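PDB 3TTY: beta-galactosidase from Bacillus circulans subsp. alkalophilus, which hydrolyses terminal beta-galactosidic bonds, releasing galactose, and binds galactose in a pocket of its TIM-barrel domain. Local coordinates for residues K131-Y136 and K241-D246; Y124-A129 and R237-R242; R68-N73 and H139-M144. All coordinates share one frame; numbering follows the deposited sequence.

Interaction 1: K131-Y136 and K241-D246; sequences KLAERY and KRWTPD
Glu134 and Trp243 bring the two backbones to within 5.6 Å, measured between their CA atoms, at the C-terminal ends of 119-135 and 215-243, neighbouring outer helices of the TIM barrel. The contact is dominated by the indole of Trp243, which lies alongside the Glu134 side chain with both groups pointing the same way. Glu134 CB sits over one face of the ring, 3.7 Å from the centroid of its six-membered part and 15° off the ring normal, a CH-pi contact. Because CG of Glu134 is anti to the backbone N (chi1 168°) and the chain beyond is extended, the methylenes and the carboxylate follow the indole outward. There OE1 of Glu134 comes within 3.3 Å of CH2 of Trp243. The carboxylate is tilted by 40° from the ring plane, so it does not stack flat on it. Beneath this pair, CB of Ala133 touches CB of Trp243 at 3.7 Å, a closeness consistent with the small methyl at this point of the helix. Thr244 completes the interface with its CG2, which lies 3.9 Å from Ala133 O. Its hydroxyl, turned between the backbone N and the carbonyl carbon, is hydrogen-bonded to Leu240 O in the last turn of the preceding helix and to the indole NE1 of Trp145. That second bond ties the end of helix 215-243 to barrel strand 142-146, against which Ala133 also packs. On the other flank of helix 119-135, Leu132 and Tyr136 rest on helix 60-71.

Interaction 2: Y124-A129 and R237-R242; sequences YAKILA and RDELKR
Ala129 and Leu240 mark the closest backbone approach, with their CA atoms 6.2 Å apart, of two outer helices packed side by side around the TIM barrel, each leading to the strand that follows it, 142-146 or 249-253. The segments run in nearly the same direction, 25° from parallel, and their axes come as near as 8.8 Å, a spacing consistent with the small alanine at the interface. Apolar packing supplies the buried part of the contact. One methyl of Leu240, CD2, reaches over to Ala129, 4.0 Å from CB of Ala129 and 3.4 Å from Ala129 O, so that it meets both the methyl and the backbone of the same residue. Toward solvent the contact changes character and rests on aliphatic portions of charged side chains. Glu239 leaves its helix with CG anti to the backbone N, placing that methylene 3.5 Å from Lys126 O. A bend at chi2 (63°) then turns the carboxylate aside, across the extended chain of Lys126, and the two side chains cross at about a right angle. The closest approach of Lys126 to the Glu239 carboxylate is made by CE, 3.5 Å from OE1. Charge plays a looser part. Lys126 NZ stays 4.3 Å from Glu239 OE1, beyond a salt bridge, although the opposite charges should still attract. The same OE1 receives a weak hydrogen bond from NE of Arg242, one turn further along. Around this pair, Ala125 and Ala129 also pack on Glu236 of helix 215-243. Leu240 is backed by Val249 of barrel strand 249-253, while Leu128, pointing away from helix 215-243, leans on Trp47 of helix 47-50, which Ala125 also touches.

Interaction 3: R68-N73 and H139-M144; sequences RLTKEN and HPQIVM
Thr70 and Asn73 belong to the Schellman motif that ends helix 60-71, and they meet His139 and Gln141 in the loop leading into barrel strand 142-146. Asn73 takes the positive phi of the motif and returns its N to Thr70 O. Thr70 lies at the middle of the contact, its hydroxyl held by Ile66 O one turn earlier in the helix. OG1 sits at the edge of the His139 ring, in its plane and 3.0 Å from CE1, and is also 3.2 Å from CG of Gln141. CG2 of Thr70 adds an apolar touch to the same methylene, at 3.6 Å. The imidazole is itself kept in orientation by the backbone: Gln141 N donates to His139 ND1 over 3.2 Å, nearly straight at 167° and close to the ring plane. Further along, the side chains of Asn73 and Gln141 cross at about a right angle, their amide planes 47° apart, with ND2 of Asn73 3.5 Å from NE2 of Gln141. The bend at chi2 of Gln141 (-56°) swings its amide over to the end of 68-73, where NE2 is hydrogen-bonded to Ile74 O. Backbone hydrogen bonds of Gln141 and Val143 with Leu76 join the loop and the start of strand 142-146 to strand 75-79, while Leu69 and Glu72 pack on Met29 of helix 22-35.

Interactions 1 and 2 are successive parts of one helix pair, 119-135 with 215-243; their centres are 8 Å apart, they share Lys241 and Arg242, and Ala133 CB meets Leu240 CD2 at 3.8 Å. Interaction 3 lies about 15 Å from interaction 1 between centres, and the two join where Tyr136 CB touches Ile142 CD1 at 3.5 Å, just as helix 119-135 gives way to strand 142-146. Interactions 2 and 3 do not touch, their nearest atoms being about 7 Å apart. No residue of the three contacts lines the galactose pocket, but strand 142-146 leads on to the pocket residues Asn149 and Glu150, and strand 249-253, behind Leu240, carries Asn252.

Interaction 1: K131-Y136 and K241-D246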
loop_
_atom_site.group_PDB
_atom_site.type_symbol
_atom_site.label_atom_id
_atom_site.label_comp_id
_atom_site.label_asym_id
_atom_site.label_seq_id
_atom_site.Cartn_x
_atom_site.Cartn_y
_atom_site.Cartn_z
ATOM N N LYS A 131 -10.607 12.513 42.721
ATOM C CA LYS A 131 -11.389 13.708 43.014
ATOM C C LYS A 131 -12.833 13.578 42.569
ATOM O O LYS A 131 -13.729 14.078 43.235
ATOM C CB LYS A 131 -10.756 14.947 42.377
ATOM C CG LYS A 131 -9.484 15.440 43.080
ATOM C CD LYS A 131 -8.895 16.650 42.367
ATOM C CE LYS A 131 -7.759 17.272 43.171
ATOM N NZ LYS A 131 -8.229 17.767 44.495
ATOM N N LEU A 132 -13.067 12.927 41.437
ATOM C CA LEU A 132 -14.436 12.721 40.970
ATOM C C LEU A 132 -15.219 11.842 41.949
ATOM O O LEU A 132 -16.363 12.148 42.293
ATOM C CB LEU A 132 -14.460 12.092 39.571
ATOM C CG LEU A 132 -14.088 12.976 38.378
ATOM C CD1 LEU A 132 -13.685 12.127 37.190
ATOM C CD2 LEU A 132 -15.229 13.927 38.003
ATOM N N ALA A 133 -14.614 10.739 42.381
ATOM C CA ALA A 133 -15.322 9.806 43.248
ATOM C C ALA A 133 -15.548 10.449 44.607
ATOM O O ALA A 133 -16.617 10.310 45.200
ATOM C CB ALA A 133 -14.561 8.475 43.384
ATOM N N GLU A 134 -14.552 11.175 45.092
ATOM C CA GLU A 134 -14.707 11.890 46.346
ATOM C C GLU A 134 -15.836 12.919 46.255
ATOM O O GLU A 134 -16.699 12.991 47.134
ATOM C CB GLU A 134 -13.397 12.566 46.751
ATOM C CG GLU A 134 -13.544 13.569 47.904
ATOM C CD GLU A 134 -12.223 14.242 48.268
ATOM O OE1 GLU A 134 -11.883 14.262 49.473
ATOM O OE2 GLU A 134 -11.529 14.754 47.354
ATOM N N ARG A 135 -15.833 13.716 45.195
ATOM C CA ARG A 135 -16.827 14.781 45.071
ATOM C C ARG A 135 -18.244 14.216 45.000
ATOM O O ARG A 135 -19.176 14.790 45.564
ATOM C CB ARG A 135 -16.559 15.662 43.849
ATOM C CG ARG A 135 -17.468 16.882 43.755
ATOM C CD ARG A 135 -17.116 17.739 42.555
ATOM N NE ARG A 135 -17.826 19.015 42.546
ATOM C CZ ARG A 135 -17.376 20.111 43.144
ATOM N NH1 ARG A 135 -16.228 20.079 43.807
ATOM N NH2 ARG A 135 -18.069 21.239 43.085
ATOM N N TYR A 136 -18.408 13.094 44.310
ATOM C CA TYR A 136 -19.749 12.557 44.086
ATOM C C TYR A 136 -20.022 11.287 44.877
ATOM O O TYR A 136 -20.921 10.529 44.527
ATOM C CB TYR A 136 -19.987 12.318 42.587
ATOM C CG TYR A 136 -19.786 13.565 41.753
ATOM C CD1 TYR A 136 -20.556 14.695 41.975
ATOM C CD2 TYR A 136 -18.824 13.619 40.753
ATOM C CE1 TYR A 136 -20.382 15.849 41.231
ATOM C CE2 TYR A 136 -18.639 14.782 39.996
ATOM C CZ TYR A 136 -19.421 15.884 40.241
ATOM O OH TYR A 136 -19.259 17.039 39.508
ATOM N N LYS A 241 -12.984 2.941 43.922
ATOM C CA LYS A 241 -13.554 2.095 44.961
ATOM C C LYS A 241 -13.201 2.563 46.380
ATOM O O LYS A 241 -13.965 2.338 47.313
ATOM C CB LYS A 241 -13.148 0.637 44.747
ATOM C CG LYS A 241 -13.909 -0.047 43.611
ATOM C CD LYS A 241 -13.351 -1.446 43.362
ATOM C CE LYS A 241 -14.232 -2.231 42.393
ATOM N NZ LYS A 241 -15.682 -2.205 42.773
ATOM N N ARG A 242 -12.059 3.223 46.537
ATOM C CA ARG A 242 -11.683 3.807 47.821
ATOM C C ARG A 242 -12.771 4.769 48.344
ATOM O O ARG A 242 -13.032 4.838 49.549
ATOM C CB ARG A 242 -10.362 4.560 47.682
ATOM C CG ARG A 242 -9.429 4.425 48.874
ATOM C CD ARG A 242 -8.046 5.004 48.564
ATOM N NE ARG A 242 -8.096 6.444 48.305
ATOM C CZ ARG A 242 -7.844 7.379 49.219
ATOM N NH1 ARG A 242 -7.517 7.029 50.460
ATOM N NH2 ARG A 242 -7.914 8.664 48.892
ATOM N N TRP A 243 -13.394 5.506 47.431
ATOM C CA TRP A 243 -14.391 6.501 47.793
ATOM C C TRP A 243 -15.814 5.994 47.603
ATOM O O TRP A 243 -16.713 6.376 48.340
ATOM C CB TRP A 243 -14.185 7.772 46.977
ATOM C CG TRP A 243 -12.975 8.540 47.367
ATOM C CD1 TRP A 243 -11.789 8.577 46.713
ATOM C CD2 TRP A 243 -12.833 9.388 48.511
ATOM N NE1 TRP A 243 -10.906 9.396 47.377
ATOM C CE2 TRP A 243 -11.525 9.909 48.483
ATOM C CE3 TRP A 243 -13.684 9.756 49.558
ATOM C CZ2 TRP A 243 -11.047 10.780 49.459
ATOM C CZ3 TRP A 243 -13.216 10.619 50.523
ATOM C CH2 TRP A 243 -11.906 11.123 50.469
ATOM N N THR A 244 -16.029 5.138 46.612
ATOM C CA THR A 244 -17.360 4.598 46.388
ATOM C C THR A 244 -17.313 3.094 46.158
ATOM O O THR A 244 -17.499 2.628 45.037
ATOM C CB THR A 244 -18.055 5.285 45.202
ATOM O OG1 THR A 244 -17.290 5.067 44.011
ATOM C CG2 THR A 244 -18.164 6.781 45.458
ATOM N N PRO A 245 -17.082 2.329 47.235
ATOM C CA PRO A 245 -16.880 0.875 47.163
ATOM C C PRO A 245 -18.070 0.079 46.631
ATOM O O PRO A 245 -17.888 -1.055 46.197
ATOM C CB PRO A 245 -16.579 0.487 48.618
ATOM C CG PRO A 245 -17.103 1.627 49.445
ATOM C CD PRO A 245 -16.930 2.849 48.605
ATOM N N ASP A 246 -19.267 0.655 46.659
ATOM C CA ASP A 246 -20.462 -0.065 46.219
ATOM C C ASP A 246 -20.923 0.360 44.829
ATOM O O ASP A 246 -21.956 -0.114 44.345
ATOM C CB ASP A 246 -21.610 0.157 47.208
ATOM C CG ASP A 246 -21.255 -0.269 48.623
ATOM O OD1 ASP A 246 -20.450 -1.223 48.774
ATOM O OD2 ASP A 246 -21.787 0.354 49.576
#

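Interaction 2: Y124-A129 and R237-R242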
loop_
_atom_site.group_PDB
_atom_site.type_symbol
_atom_site.label_atom_id
_atom_site.label_comp_id
_atom_site.label_asym_id
_atom_site.label_seq_id
_atom_site.Cartn_x
_atom_site.Cartn_y
_atom_site.Cartn_z
ATOM N N TYR A 124 -1.668 12.028 37.239
ATOM C CA TYR A 124 -2.871 12.859 37.134
ATOM C C TYR A 124 -4.156 12.075 36.866
ATOM O O TYR A 124 -5.238 12.501 37.265
ATOM C CB TYR A 124 -2.669 13.986 36.124
ATOM C CG TYR A 124 -1.629 14.965 36.589
ATOM C CD1 TYR A 124 -1.869 15.779 37.693
ATOM C CD2 TYR A 124 -0.396 15.064 35.946
ATOM C CE1 TYR A 124 -0.919 16.680 38.139
ATOM C CE2 TYR A 124 0.570 15.972 36.388
ATOM C CZ TYR A 124 0.303 16.773 37.490
ATOM O OH TYR A 124 1.247 17.673 37.949
ATOM N N ALA A 125 -4.039 10.929 36.204
ATOM C CA ALA A 125 -5.207 10.115 35.943
ATOM C C ALA A 125 -5.751 9.557 37.261
ATOM O O ALA A 125 -6.958 9.564 37.481
ATOM C CB ALA A 125 -4.891 8.986 34.952
ATOM N N LYS A 126 -4.859 9.093 38.136
ATOM C CA LYS A 126 -5.258 8.655 39.475
ATOM C C LYS A 126 -5.908 9.784 40.289
ATOM O O LYS A 126 -6.974 9.616 40.871
ATOM C CB LYS A 126 -4.062 8.099 40.242
ATOM C CG LYS A 126 -4.380 7.775 41.699
ATOM C CD LYS A 126 -3.335 6.854 42.338
ATOM C CE LYS A 126 -3.739 6.485 43.771
ATOM N NZ LYS A 126 -2.791 5.517 44.392
ATOM N N ILE A 127 -5.258 10.937 40.333
ATOM C CA ILE A 127 -5.842 12.077 41.022
ATOM C C ILE A 127 -7.235 12.431 40.484
ATOM O O ILE A 127 -8.174 12.612 41.264
ATOM C CB ILE A 127 -4.907 13.299 40.979
ATOM C CG1 ILE A 127 -3.640 12.992 41.786
ATOM C CG2 ILE A 127 -5.615 14.538 41.537
ATOM C CD1 ILE A 127 -2.622 14.126 41.824
ATOM N N LEU A 128 -7.376 12.515 39.161
ATOM C CA LEU A 128 -8.666 12.897 38.571
ATOM C C LEU A 128 -9.793 11.938 38.975
ATOM O O LEU A 128 -10.866 12.372 39.399
ATOM C CB LEU A 128 -8.580 13.010 37.046
ATOM C CG LEU A 128 -9.862 13.392 36.298
ATOM C CD1 LEU A 128 -10.522 14.650 36.891
ATOM C CD2 LEU A 128 -9.578 13.574 34.807
ATOM N N ALA A 129 -9.548 10.644 38.831
ATOM C CA ALA A 129 -10.520 9.640 39.216
ATOM C C ALA A 129 -10.834 9.757 40.712
ATOM O O ALA A 129 -11.981 9.641 41.126
ATOM C CB ALA A 129 -9.989 8.245 38.886
ATOM N N ARG A 237 -9.590 2.184 38.931
ATOM C CA ARG A 237 -10.600 1.382 39.593
ATOM C C ARG A 237 -10.391 1.455 41.104
ATOM O O ARG A 237 -11.333 1.707 41.841
ATOM C CB ARG A 237 -10.526 -0.067 39.101
ATOM C CG ARG A 237 -11.403 -1.056 39.853
ATOM C CD ARG A 237 -10.914 -2.483 39.648
ATOM N NE ARG A 237 -9.718 -2.745 40.431
ATOM C CZ ARG A 237 -8.957 -3.828 40.310
ATOM N NH1 ARG A 237 -9.257 -4.762 39.421
ATOM N NH2 ARG A 237 -7.887 -3.974 41.078
ATOM N N ASP A 238 -9.152 1.256 41.558
ATOM C CA ASP A 238 -8.862 1.234 42.996
ATOM C C ASP A 238 -9.121 2.578 43.680
ATOM O O ASP A 238 -9.651 2.630 44.786
ATOM C CB ASP A 238 -7.432 0.765 43.269
ATOM C CG ASP A 238 -7.218 -0.725 42.933
ATOM O OD1 ASP A 238 -8.213 -1.473 42.764
ATOM O OD2 ASP A 238 -6.042 -1.147 42.844
ATOM N N GLU A 239 -8.752 3.665 43.021
ATOM C CA GLU A 239 -8.976 4.993 43.579
ATOM C C GLU A 239 -10.477 5.286 43.654
ATOM O O GLU A 239 -10.951 5.875 44.615
ATOM C CB GLU A 239 -8.218 6.055 42.761
ATOM C CG GLU A 239 -8.221 7.460 43.348
ATOM C CD GLU A 239 -7.516 7.570 44.708
ATOM O OE1 GLU A 239 -6.926 6.571 45.180
ATOM O OE2 GLU A 239 -7.557 8.673 45.301
ATOM N N LEU A 240 -11.223 4.831 42.655
ATOM C CA LEU A 240 -12.681 4.972 42.641
ATOM C C LEU A 240 -13.338 4.212 43.787
ATOM O O LEU A 240 -14.162 4.759 44.522
ATOM C CB LEU A 240 -13.260 4.477 41.311
ATOM C CG LEU A 240 -12.915 5.294 40.064
ATOM C CD1 LEU A 240 -13.483 4.648 38.812
ATOM C CD2 LEU A 240 -13.417 6.728 40.210
ATOM N N LYS A 241 -12.984 2.941 43.922
ATOM C CA LYS A 241 -13.554 2.095 44.961
ATOM C C LYS A 241 -13.201 2.563 46.380
ATOM O O LYS A 241 -13.965 2.338 47.313
ATOM C CB LYS A 241 -13.148 0.637 44.747
ATOM C CG LYS A 241 -13.909 -0.047 43.611
ATOM C CD LYS A 241 -13.351 -1.446 43.362
ATOM C CE LYS A 241 -14.232 -2.231 42.393
ATOM N NZ LYS A 241 -15.682 -2.205 42.773
ATOM N N ARG A 242 -12.059 3.223 46.537
ATOM C CA ARG A 242 -11.683 3.807 47.821
ATOM C C ARG A 242 -12.771 4.769 48.344
ATOM O O ARG A 242 -13.032 4.838 49.549
ATOM C CB ARG A 242 -10.362 4.560 47.682
ATOM C CG ARG A 242 -9.429 4.425 48.874
ATOM C CD ARG A 242 -8.046 5.004 48.564
ATOM N NE ARG A 242 -8.096 6.444 48.305
ATOM C CZ ARG A 242 -7.844 7.379 49.219
ATOM N NH1 ARG A 242 -7.517 7.029 50.460
ATOM N NH2 ARG A 242 -7.914 8.664 48.892
#

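Interaction 3: R68-N73 and H139-M144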
loop_
_atom_site.group_PDB
_atom_site.type_symbol
_atom_site.label_atom_id
_atom_site.label_comp_id
_atom_site.label_asym_id
_atom_site.label_seq_id
_atom_site.Cartn_x
_atom_site.Cartn_y
_atom_site.Cartn_z
ATOM N N ARG A 68 -29.080 18.493 36.740
ATOM C CA ARG A 68 -30.159 18.587 35.765
ATOM C C ARG A 68 -30.748 17.229 35.394
ATOM O O ARG A 68 -31.968 17.071 35.323
ATOM C CB ARG A 68 -29.710 19.315 34.498
ATOM C CG ARG A 68 -30.869 19.518 33.499
ATOM C CD ARG A 68 -31.959 20.394 34.127
ATOM N NE ARG A 68 -33.174 20.503 33.314
ATOM C CZ ARG A 68 -34.196 19.649 33.361
ATOM N NH1 ARG A 68 -34.166 18.595 34.174
ATOM N NH2 ARG A 68 -35.253 19.851 32.589
ATOM N N LEU A 69 -29.872 16.262 35.139
ATOM C CA LEU A 69 -30.281 14.903 34.822
ATOM C C LEU A 69 -30.974 14.229 36.006
ATOM O O LEU A 69 -31.944 13.483 35.841
ATOM C CB LEU A 69 -29.062 14.074 34.412
ATOM C CG LEU A 69 -28.426 14.422 33.061
ATOM C CD1 LEU A 69 -27.003 13.881 33.009
ATOM C CD2 LEU A 69 -29.256 13.857 31.924
ATOM N N THR A 70 -30.454 14.475 37.199
ATOM C CA THR A 70 -31.042 13.922 38.408
ATOM C C THR A 70 -32.493 14.399 38.546
ATOM O O THR A 70 -33.356 13.651 38.989
ATOM C CB THR A 70 -30.213 14.308 39.646
ATOM O OG1 THR A 70 -28.924 13.696 39.552
ATOM C CG2 THR A 70 -30.893 13.826 40.923
ATOM N N LYS A 71 -32.751 15.640 38.138
ATOM C CA LYS A 71 -34.104 16.188 38.138
ATOM C C LYS A 71 -35.060 15.346 37.285
ATOM O O LYS A 71 -36.227 15.173 37.638
ATOM C CB LYS A 71 -34.081 17.644 37.671
ATOM C CG LYS A 71 -35.205 18.497 38.212
ATOM C CD LYS A 71 -34.845 19.988 38.187
ATOM C CE LYS A 71 -34.607 20.505 36.763
ATOM N NZ LYS A 71 -34.136 21.938 36.724
ATOM N N GLU A 72 -34.559 14.807 36.176
ATOM C CA GLU A 72 -35.351 13.913 35.326
ATOM C C GLU A 72 -35.257 12.466 35.785
ATOM O O GLU A 72 -35.765 11.573 35.117
ATOM C CB GLU A 72 -34.875 13.985 33.875
ATOM C CG GLU A 72 -34.948 15.360 33.282
ATOM C CD GLU A 72 -36.319 15.951 33.449
ATOM O OE1 GLU A 72 -37.303 15.227 33.212
ATOM O OE2 GLU A 72 -36.416 17.123 33.844
ATOM N N ASN A 73 -34.590 12.233 36.910
ATOM C CA ASN A 73 -34.359 10.869 37.393
ATOM C C ASN A 73 -33.673 9.983 36.341
ATOM O O ASN A 73 -33.900 8.774 36.272
ATOM C CB ASN A 73 -35.660 10.228 37.916
ATOM C CG ASN A 73 -35.407 8.932 38.705
ATOM O OD1 ASN A 73 -36.105 7.929 38.516
ATOM N ND2 ASN A 73 -34.400 8.948 39.585
ATOM N N HIS A 139 -23.570 10.780 45.821
ATOM C CA HIS A 139 -24.595 11.039 44.833
ATOM C C HIS A 139 -25.294 9.745 44.450
ATOM O O HIS A 139 -24.643 8.779 44.057
ATOM C CB HIS A 139 -24.052 11.758 43.603
ATOM C CG HIS A 139 -25.102 12.523 42.860
ATOM N ND1 HIS A 139 -26.142 11.904 42.197
ATOM C CD2 HIS A 139 -25.295 13.855 42.705
ATOM C CE1 HIS A 139 -26.921 12.822 41.654
ATOM N NE2 HIS A 139 -26.429 14.013 41.945
ATOM N N PRO A 140 -26.628 9.733 44.593
ATOM C CA PRO A 140 -27.537 8.593 44.428
ATOM C C PRO A 140 -27.725 8.110 42.989
ATOM O O PRO A 140 -28.110 6.957 42.803
ATOM C CB PRO A 140 -28.874 9.140 44.955
ATOM C CG PRO A 140 -28.781 10.622 44.738
ATOM C CD PRO A 140 -27.343 10.953 45.013
ATOM N N GLN A 141 -27.471 8.966 42.002
ATOM C CA GLN A 141 -27.802 8.648 40.613
ATOM C C GLN A 141 -26.726 7.838 39.889
ATOM O O GLN A 141 -27.007 7.169 38.887
ATOM C CB GLN A 141 -28.086 9.926 39.823
ATOM C CG GLN A 141 -29.378 10.603 40.183
ATOM C CD GLN A 141 -30.563 9.678 40.029
ATOM O OE1 GLN A 141 -31.086 9.162 41.014
ATOM N NE2 GLN A 141 -30.992 9.456 38.785
ATOM N N ILE A 142 -25.499 7.902 40.392
ATOM C CA ILE A 142 -24.377 7.222 39.748
ATOM C C ILE A 142 -24.466 5.714 39.918
ATOM O O ILE A 142 -24.341 5.198 41.021
ATOM C CB ILE A 142 -23.036 7.711 40.303
ATOM C CG1 ILE A 142 -22.930 9.230 40.159
ATOM C CG2 ILE A 142 -21.892 7.011 39.601
ATOM C CD1 ILE A 142 -21.661 9.812 40.745
ATOM N N VAL A 143 -24.662 5.007 38.812
ATOM C CA VAL A 143 -24.913 3.579 38.863
ATOM C C VAL A 143 -23.731 2.778 38.341
ATOM O O VAL A 143 -23.718 1.544 38.428
ATOM C CB VAL A 143 -26.153 3.221 38.021
ATOM C CG1 VAL A 143 -27.445 3.671 38.716
ATOM C CG2 VAL A 143 -26.041 3.849 36.630
ATOM N N MET A 144 -22.748 3.474 37.778
ATOM C CA MET A 144 -21.634 2.818 37.095
ATOM C C MET A 144 -20.497 3.806 36.857
ATOM O O MET A 144 -20.748 4.958 36.509
ATOM C CB MET A 144 -22.117 2.232 35.767
ATOM C CG MET A 144 -21.070 1.473 34.963
ATOM S SD MET A 144 -20.513 -0.097 35.698
ATOM C CE MET A 144 -22.055 -0.977 35.902
#